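Local structure of D-lactate dehydrogenase (Fermentative) (Pseudomonas aeruginosa, 6ABJ) at residues T85-L90 against G107-H112. The protein catalyses the NADH-dependent interconversion of pyruvate and D-lactate, as a tetrameric member of the D-isomer specific 2-hydroxyacid dehydrogenase family. Residues are numbered along the deposited sequence; the frame is centred on the assembly and turned at random.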
ATOM      1  N   THR B  85      -9.955 -36.635 -25.154  1.00 53.38           N
ATOM      2  CA  THR B  85      -9.456 -36.609 -23.790  1.00 50.12           C
ATOM      3  C   THR B  85     -10.111 -37.726 -23.036  1.00 44.73           C
ATOM      4  O   THR B  85     -11.321 -37.934 -23.173  1.00 46.24           O
ATOM      5  CB  THR B  85      -9.708 -35.238 -23.142  1.00 48.06           C
ATOM      6  OG1 THR B  85      -8.928 -34.266 -23.838  1.00 51.17           O
ATOM      7  CG2 THR B  85      -9.353 -35.263 -21.686  1.00 47.12           C
ATOM      8  N   ARG B  86      -9.335 -38.495 -22.275  1.00 44.85           N
ATOM      9  CA  ARG B  86      -9.897 -39.694 -21.620  1.00 42.09           C
ATOM     10  C   ARG B  86      -9.903 -39.626 -20.104  1.00 38.75           C
ATOM     11  O   ARG B  86     -10.583 -40.412 -19.464  1.00 32.15           O
ATOM     12  CB  ARG B  86      -9.183 -40.989 -22.082  1.00 46.65           C
ATOM     13  CG  ARG B  86      -9.340 -41.348 -23.569  1.00 51.82           C
ATOM     14  CD  ARG B  86      -8.470 -42.580 -23.920  1.00 57.74           C
ATOM     15  NE  ARG B  86      -8.783 -43.763 -23.074  1.00 61.02           N
ATOM     16  CZ  ARG B  86      -7.884 -44.643 -22.595  1.00 60.23           C
ATOM     17  NH1 ARG B  86      -6.583 -44.570 -22.895  1.00 57.45           N
ATOM     18  NH2 ARG B  86      -8.292 -45.624 -21.804  1.00 61.11           N
ATOM     19  N   LEU B  87      -9.212 -38.636 -19.517  1.00 37.23           N
ATOM     20  CA  LEU B  87      -9.214 -38.455 -18.078  1.00 35.35           C
ATOM     21  C   LEU B  87      -9.078 -36.939 -17.724  1.00 33.92           C
ATOM     22  O   LEU B  87      -8.290 -36.233 -18.333  1.00 36.23           O
ATOM     23  CB  LEU B  87      -8.065 -39.238 -17.441  1.00 34.52           C
ATOM     24  CG  LEU B  87      -7.818 -39.035 -15.946  1.00 32.98           C
ATOM     25  CD1 LEU B  87      -8.847 -39.667 -15.024  1.00 33.21           C
ATOM     26  CD2 LEU B  87      -6.441 -39.560 -15.631  1.00 33.76           C
ATOM     27  N   VAL B  88      -9.862 -36.519 -16.732  1.00 34.37           N
ATOM     28  CA  VAL B  88      -9.741 -35.197 -16.144  1.00 34.76           C
ATOM     29  C   VAL B  88      -9.131 -35.383 -14.762  1.00 31.69           C
ATOM     30  O   VAL B  88      -9.726 -36.014 -13.917  1.00 35.07           O
ATOM     31  CB  VAL B  88     -11.157 -34.574 -15.964  1.00 37.30           C
ATOM     32  CG1 VAL B  88     -11.075 -33.222 -15.224  1.00 36.13           C
ATOM     33  CG2 VAL B  88     -11.842 -34.399 -17.314  1.00 38.61           C
ATOM     34  N   ALA B  89      -7.924 -34.869 -14.558  1.00 32.96           N
ATOM     35  CA  ALA B  89      -7.239 -34.944 -13.267  1.00 30.89           C
ATOM     36  C   ALA B  89      -7.324 -33.548 -12.638  1.00 32.16           C
ATOM     37  O   ALA B  89      -6.787 -32.586 -13.225  1.00 32.56           O
ATOM     38  CB  ALA B  89      -5.783 -35.297 -13.432  1.00 29.68           C
ATOM     39  N   LEU B  90      -7.944 -33.451 -11.458  1.00 33.74           N
ATOM     40  CA  LEU B  90      -8.059 -32.135 -10.735  1.00 32.63           C
ATOM     41  C   LEU B  90      -6.900 -32.075  -9.782  1.00 31.79           C
ATOM     42  O   LEU B  90      -6.722 -32.970  -8.911  1.00 28.49           O
ATOM     43  CB  LEU B  90      -9.329 -32.025  -9.954  1.00 33.91           C
ATOM     44  CG  LEU B  90     -10.613 -32.435 -10.639  1.00 39.27           C
ATOM     45  CD1 LEU B  90     -11.751 -32.438  -9.659  1.00 42.59           C
ATOM     46  CD2 LEU B  90     -10.888 -31.499 -11.789  1.00 42.52           C
ATOM     47  N   GLY B 107     -18.582 -40.858 -20.074  1.00 42.57           N
ATOM     48  CA  GLY B 107     -17.527 -41.818 -19.846  1.00 42.82           C
ATOM     49  C   GLY B 107     -16.175 -41.151 -19.674  1.00 44.11           C
ATOM     50  O   GLY B 107     -15.173 -41.602 -20.220  1.00 39.28           O
ATOM     51  N   LEU B 108     -16.135 -40.053 -18.897  1.00 41.22           N
ATOM     52  CA  LEU B 108     -14.890 -39.334 -18.687  1.00 44.85           C
ATOM     53  C   LEU B 108     -14.615 -39.272 -17.178  1.00 44.42           C
ATOM     54  O   LEU B 108     -15.269 -38.504 -16.485  1.00 42.64           O
ATOM     55  CB  LEU B 108     -15.075 -37.931 -19.263  1.00 45.93           C
ATOM     56  CG  LEU B 108     -13.923 -36.990 -19.469  1.00 50.86           C
ATOM     57  CD1 LEU B 108     -12.667 -37.682 -19.943  1.00 52.06           C
ATOM     58  CD2 LEU B 108     -14.359 -35.935 -20.480  1.00 51.90           C
ATOM     59  N   PRO B 109     -13.669 -40.092 -16.667  1.00 41.45           N
ATOM     60  CA  PRO B 109     -13.491 -40.206 -15.216  1.00 39.54           C
ATOM     61  C   PRO B 109     -12.776 -38.964 -14.656  1.00 36.21           C
ATOM     62  O   PRO B 109     -12.129 -38.228 -15.411  1.00 36.35           O
ATOM     63  CB  PRO B 109     -12.646 -41.467 -15.035  1.00 38.47           C
ATOM     64  CG  PRO B 109     -11.982 -41.691 -16.359  1.00 41.69           C
ATOM     65  CD  PRO B 109     -12.767 -40.979 -17.419  1.00 43.61           C
ATOM     66  N   VAL B 110     -13.001 -38.712 -13.378  1.00 34.38           N
ATOM     67  CA  VAL B 110     -12.484 -37.534 -12.722  1.00 34.76           C
ATOM     68  C   VAL B 110     -11.747 -38.019 -11.508  1.00 32.94           C
ATOM     69  O   VAL B 110     -12.261 -38.838 -10.763  1.00 35.41           O
ATOM     70  CB  VAL B 110     -13.635 -36.589 -12.295  1.00 35.24           C
ATOM     71  CG1 VAL B 110     -13.055 -35.445 -11.474  1.00 35.75           C
ATOM     72  CG2 VAL B 110     -14.349 -36.037 -13.540  1.00 35.45           C
ATOM     73  N   VAL B 111     -10.520 -37.576 -11.331  1.00 31.96           N
ATOM     74  CA  VAL B 111      -9.801 -37.871 -10.106  1.00 31.23           C
ATOM     75  C   VAL B 111      -9.386 -36.556  -9.401  1.00 30.75           C
ATOM     76  O   VAL B 111      -9.347 -35.517 -10.030  1.00 29.49           O
ATOM     77  CB  VAL B 111      -8.569 -38.745 -10.380  1.00 30.91           C
ATOM     78  CG1 VAL B 111      -9.078 -40.141 -10.783  1.00 31.10           C
ATOM     79  CG2 VAL B 111      -7.638 -38.103 -11.374  1.00 30.77           C
ATOM     80  N   HIS B 112      -9.049 -36.652  -8.136  1.00 31.69           N
ATOM     81  CA  HIS B 112      -8.657 -35.458  -7.366  1.00 32.55           C
ATOM     82  C   HIS B 112      -7.709 -35.781  -6.225  1.00 31.72           C
ATOM     83  O   HIS B 112      -7.372 -36.937  -5.973  1.00 28.96           O
ATOM     84  CB  HIS B 112      -9.920 -34.824  -6.820  1.00 32.75           C
ATOM     85  CG  HIS B 112     -10.454 -35.462  -5.583  1.00 33.06           C
ATOM     86  ND1 HIS B 112     -11.146 -34.732  -4.634  1.00 33.28           N
ATOM     87  CD2 HIS B 112     -10.516 -36.751  -5.186  1.00 34.78           C
ATOM     88  CE1 HIS B 112     -11.555 -35.557  -3.679  1.00 36.72           C
ATOM     89  NE2 HIS B 112     -11.168 -36.781  -3.977  1.00 33.52           N
TER
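Leu-108, Leu-90 and Val-111 have the largest buried areas of any residues where strands 87-90 and 110-111 pair in parallel, an instance of how a beta-alpha-beta crossover brings its second strand back beside the first. Helix 100-105 makes the return and ends in a Schellman motif at Gly-107. Just beyond it, in the loop before 110-111, Leu-108 touches the backbone of the loop before 87-90: CD1 rests 3.4 Å from Arg-86 C, while CG meets Val-88 CG2 at 4.0 Å, the two side chains crossing at about a right angle. Pro-109 follows, its ring CD against Arg-86 O.

Pairing then becomes regular. Val-88 N donates to Pro-109 O at 3.1 Å and Val-88 O accepts from Val-111 N, so one residue is gripped through both polar backbone atoms; Leu-90 N to Val-111 O, 2.9 Å, continues the pattern. Leu-90 CG, anti to its own carbonyl carbon (chi1 -46°), lies 3.4 Å from that same Val-111 O. Its CD1 touches Val-110 CG1 at 3.7 Å. Val-111 faces the other side of the sheet, where CG2, in the crowded position between backbone N and carbonyl carbon, lies 3.7 Å from Ala-89 CA.

Ala-89 and Pro-109 also touch helix 317-335, through Ile-331 and Trp-334, while strand 63-66 bonds the other edge of strand 87-90. The chemistry is thus divided: three nearly straight N-H...O hydrogen bonds between backbones fix the register and give the amides of buried Val-88, Leu-90 and Val-111 carbonyl acceptors, while leucine and valine branches pack both faces, seating the edge strand of this chain's five-stranded parallel sheet.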